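Local coordinates for protein chitinase (Thermococcus chitonophagus, PDB 5XSW) that probably hydrolyses chitin internally as an archaeal endochitinase, and holds a bound glycan in its pocket, at residues A[392-397]-A[448-453]. Sequence-based numbering, arbitrary orientation.
Sequences IYDANL and SYRYDF
D394 OD1 meets the first turn of helix 449-461 as a triple acceptor. S448 OG donates to D394 OD1 at 2.7 Å, on its syn side. R450 N reaches D394 OD1 at 3.0 Å from above the carboxylate plane, and A395 N binds the same oxygen. Near this helix start the carboxylate charge is likely to be partly offset. S448 OG accepts from Y451 N, and S448 N donates to D452 OD2. An alanine in place of D394 removes OD1, and S448 OG, R450 N and A395 N would probably be left without their shared mate. Y449 N donates to A395 O at 2.9 Å. Farther out, a water bridges I392 O and R450 NH1, while R450 NH2 binds Q161 and P142. The Y393 and Y449 rings form an offset edge-to-face pair, Y393 edge toward Y449 face, planes at 73° and centroids 5.4 Å apart. Y449 CG is anti to its backbone N (chi1 172°), with Y393 CE2 over one ring face. L397 CD1 packs on F453 CD1 at 3.6 Å. Helix 186-199 touches Y393, Y449 and F453. The motif is a serine N-cap at S448, beside a two-stranded antiparallel sheet (396-397, 447-448) in which N396 and S448 form a non-hydrogen-bonded pair.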
loop_
_atom_site.group_PDB
_atom_site.type_symbol
_atom_site.label_atom_id
_atom_site.label_comp_id
_atom_site.label_asym_id
_atom_site.label_seq_id
_atom_site.Cartn_x
_atom_site.Cartn_y
_atom_site.Cartn_z
ATOM N N ILE A 392 -34.566 -9.153 10.500
ATOM C CA ILE A 392 -33.523 -9.704 9.656
ATOM C C ILE A 392 -33.666 -9.120 8.277
ATOM O O ILE A 392 -34.754 -9.090 7.731
ATOM C CB ILE A 392 -33.617 -11.235 9.531
ATOM C CG1 ILE A 392 -33.555 -11.895 10.899
ATOM C CG2 ILE A 392 -32.500 -11.761 8.658
ATOM C CD1 ILE A 392 -32.461 -11.356 11.784
ATOM N N TYR A 393 -32.571 -8.652 7.709
ATOM C CA TYR A 393 -32.681 -8.032 6.401
ATOM C C TYR A 393 -33.235 -8.981 5.314
ATOM O O TYR A 393 -32.848 -10.130 5.225
ATOM C CB TYR A 393 -31.314 -7.507 5.952
ATOM C CG TYR A 393 -31.332 -6.870 4.623
ATOM C CD1 TYR A 393 -31.828 -5.595 4.470
ATOM C CD2 TYR A 393 -30.848 -7.544 3.508
ATOM C CE1 TYR A 393 -31.865 -4.962 3.190
ATOM C CE2 TYR A 393 -30.871 -6.941 2.249
ATOM C CZ TYR A 393 -31.351 -5.628 2.120
ATOM O OH TYR A 393 -31.343 -5.033 0.878
ATOM N N ASP A 394 -34.079 -8.441 4.445
ATOM C CA ASP A 394 -34.514 -9.176 3.236
ATOM C C ASP A 394 -34.847 -8.168 2.147
ATOM O O ASP A 394 -35.062 -6.987 2.442
ATOM C CB ASP A 394 -35.718 -10.067 3.597
ATOM C CG ASP A 394 -35.970 -11.204 2.574
ATOM O OD1 ASP A 394 -35.263 -11.338 1.545
ATOM O OD2 ASP A 394 -36.900 -11.993 2.863
ATOM N N ALA A 395 -34.845 -8.585 0.888
ATOM C CA ALA A 395 -35.080 -7.661 -0.202
ATOM C C ALA A 395 -35.565 -8.485 -1.367
ATOM O O ALA A 395 -35.090 -9.595 -1.546
ATOM C CB ALA A 395 -33.765 -6.895 -0.606
ATOM N N ASN A 396 -36.458 -7.929 -2.182
ATOM C CA ASN A 396 -36.758 -8.514 -3.499
ATOM C C ASN A 396 -35.655 -8.248 -4.483
ATOM O O ASN A 396 -35.248 -7.097 -4.692
ATOM C CB ASN A 396 -38.066 -7.912 -4.049
ATOM C CG ASN A 396 -39.236 -8.140 -3.134
ATOM O OD1 ASN A 396 -39.218 -9.012 -2.282
ATOM N ND2 ASN A 396 -40.271 -7.349 -3.310
ATOM N N LEU A 397 -35.161 -9.283 -5.129
ATOM C CA LEU A 397 -34.204 -9.100 -6.208
ATOM C C LEU A 397 -34.873 -9.522 -7.508
ATOM O O LEU A 397 -35.386 -10.640 -7.581
ATOM C CB LEU A 397 -32.945 -9.953 -5.987
ATOM C CG LEU A 397 -32.302 -9.904 -4.597
ATOM C CD1 LEU A 397 -31.116 -10.874 -4.490
ATOM C CD2 LEU A 397 -31.837 -8.438 -4.382
ATOM N N SER A 448 -35.774 -13.909 -3.293
ATOM C CA SER A 448 -35.540 -13.331 -1.993
ATOM C C SER A 448 -34.024 -13.235 -1.722
ATOM O O SER A 448 -33.299 -14.220 -1.920
ATOM C CB SER A 448 -36.156 -14.167 -0.905
ATOM O OG SER A 448 -35.643 -13.783 0.372
ATOM N N TYR A 449 -33.565 -12.071 -1.247
ATOM C CA TYR A 449 -32.149 -11.955 -0.850
ATOM C C TYR A 449 -31.867 -12.955 0.286
ATOM O O TYR A 449 -30.997 -13.812 0.197
ATOM C CB TYR A 449 -31.834 -10.529 -0.411
ATOM C CG TYR A 449 -30.436 -10.457 0.179
ATOM C CD1 TYR A 449 -29.339 -10.315 -0.635
ATOM C CD2 TYR A 449 -30.248 -10.527 1.542
ATOM C CE1 TYR A 449 -28.004 -10.210 -0.087
ATOM C CE2 TYR A 449 -28.930 -10.439 2.121
ATOM C CZ TYR A 449 -27.853 -10.272 1.288
ATOM O OH TYR A 449 -26.608 -10.175 1.860
ATOM N N ARG A 450 -32.664 -12.873 1.333
ATOM C CA ARG A 450 -32.448 -13.724 2.499
ATOM C C ARG A 450 -32.471 -15.244 2.152
ATOM O O ARG A 450 -31.566 -16.004 2.536
ATOM C CB ARG A 450 -33.517 -13.419 3.567
ATOM C CG ARG A 450 -33.306 -14.307 4.798
ATOM C CD ARG A 450 -34.313 -14.047 5.881
ATOM N NE ARG A 450 -34.389 -15.193 6.778
ATOM C CZ ARG A 450 -35.128 -15.215 7.896
ATOM N NH1 ARG A 450 -35.815 -14.136 8.292
ATOM N NH2 ARG A 450 -35.154 -16.312 8.632
ATOM N N TYR A 451 -33.487 -15.670 1.391
ATOM C CA TYR A 451 -33.720 -17.117 1.186
ATOM C C TYR A 451 -33.021 -17.684 -0.035
ATOM O O TYR A 451 -32.610 -18.850 -0.041
ATOM C CB TYR A 451 -35.244 -17.384 1.123
ATOM C CG TYR A 451 -35.926 -17.114 2.446
ATOM C CD1 TYR A 451 -35.832 -18.008 3.494
ATOM C CD2 TYR A 451 -36.564 -15.906 2.667
ATOM C CE1 TYR A 451 -36.430 -17.733 4.720
ATOM C CE2 TYR A 451 -37.160 -15.624 3.883
ATOM C CZ TYR A 451 -37.086 -16.532 4.898
ATOM O OH TYR A 451 -37.695 -16.218 6.099
ATOM N N ASP A 452 -32.880 -16.877 -1.091
ATOM C CA ASP A 452 -32.404 -17.398 -2.360
ATOM C C ASP A 452 -30.998 -16.989 -2.793
ATOM O O ASP A 452 -30.407 -17.631 -3.662
ATOM C CB ASP A 452 -33.351 -16.955 -3.480
ATOM C CG ASP A 452 -34.756 -17.476 -3.284
ATOM O OD1 ASP A 452 -34.899 -18.696 -3.007
ATOM O OD2 ASP A 452 -35.692 -16.669 -3.389
ATOM N N PHE A 453 -30.497 -15.846 -2.329
ATOM C CA PHE A 453 -29.314 -15.345 -3.037
ATOM C C PHE A 453 -28.041 -16.210 -2.843
ATOM O O PHE A 453 -27.212 -16.306 -3.755
ATOM C CB PHE A 453 -29.026 -13.840 -2.664
ATOM C CG PHE A 453 -28.008 -13.202 -3.594
ATOM C CD1 PHE A 453 -28.283 -13.062 -4.933
ATOM C CD2 PHE A 453 -26.765 -12.761 -3.114
ATOM C CE1 PHE A 453 -27.333 -12.514 -5.833
ATOM C CE2 PHE A 453 -25.815 -12.202 -3.967
ATOM C CZ PHE A 453 -26.085 -12.075 -5.330
HETATM O O HOH W 1 -36.283 -11.382 7.243
#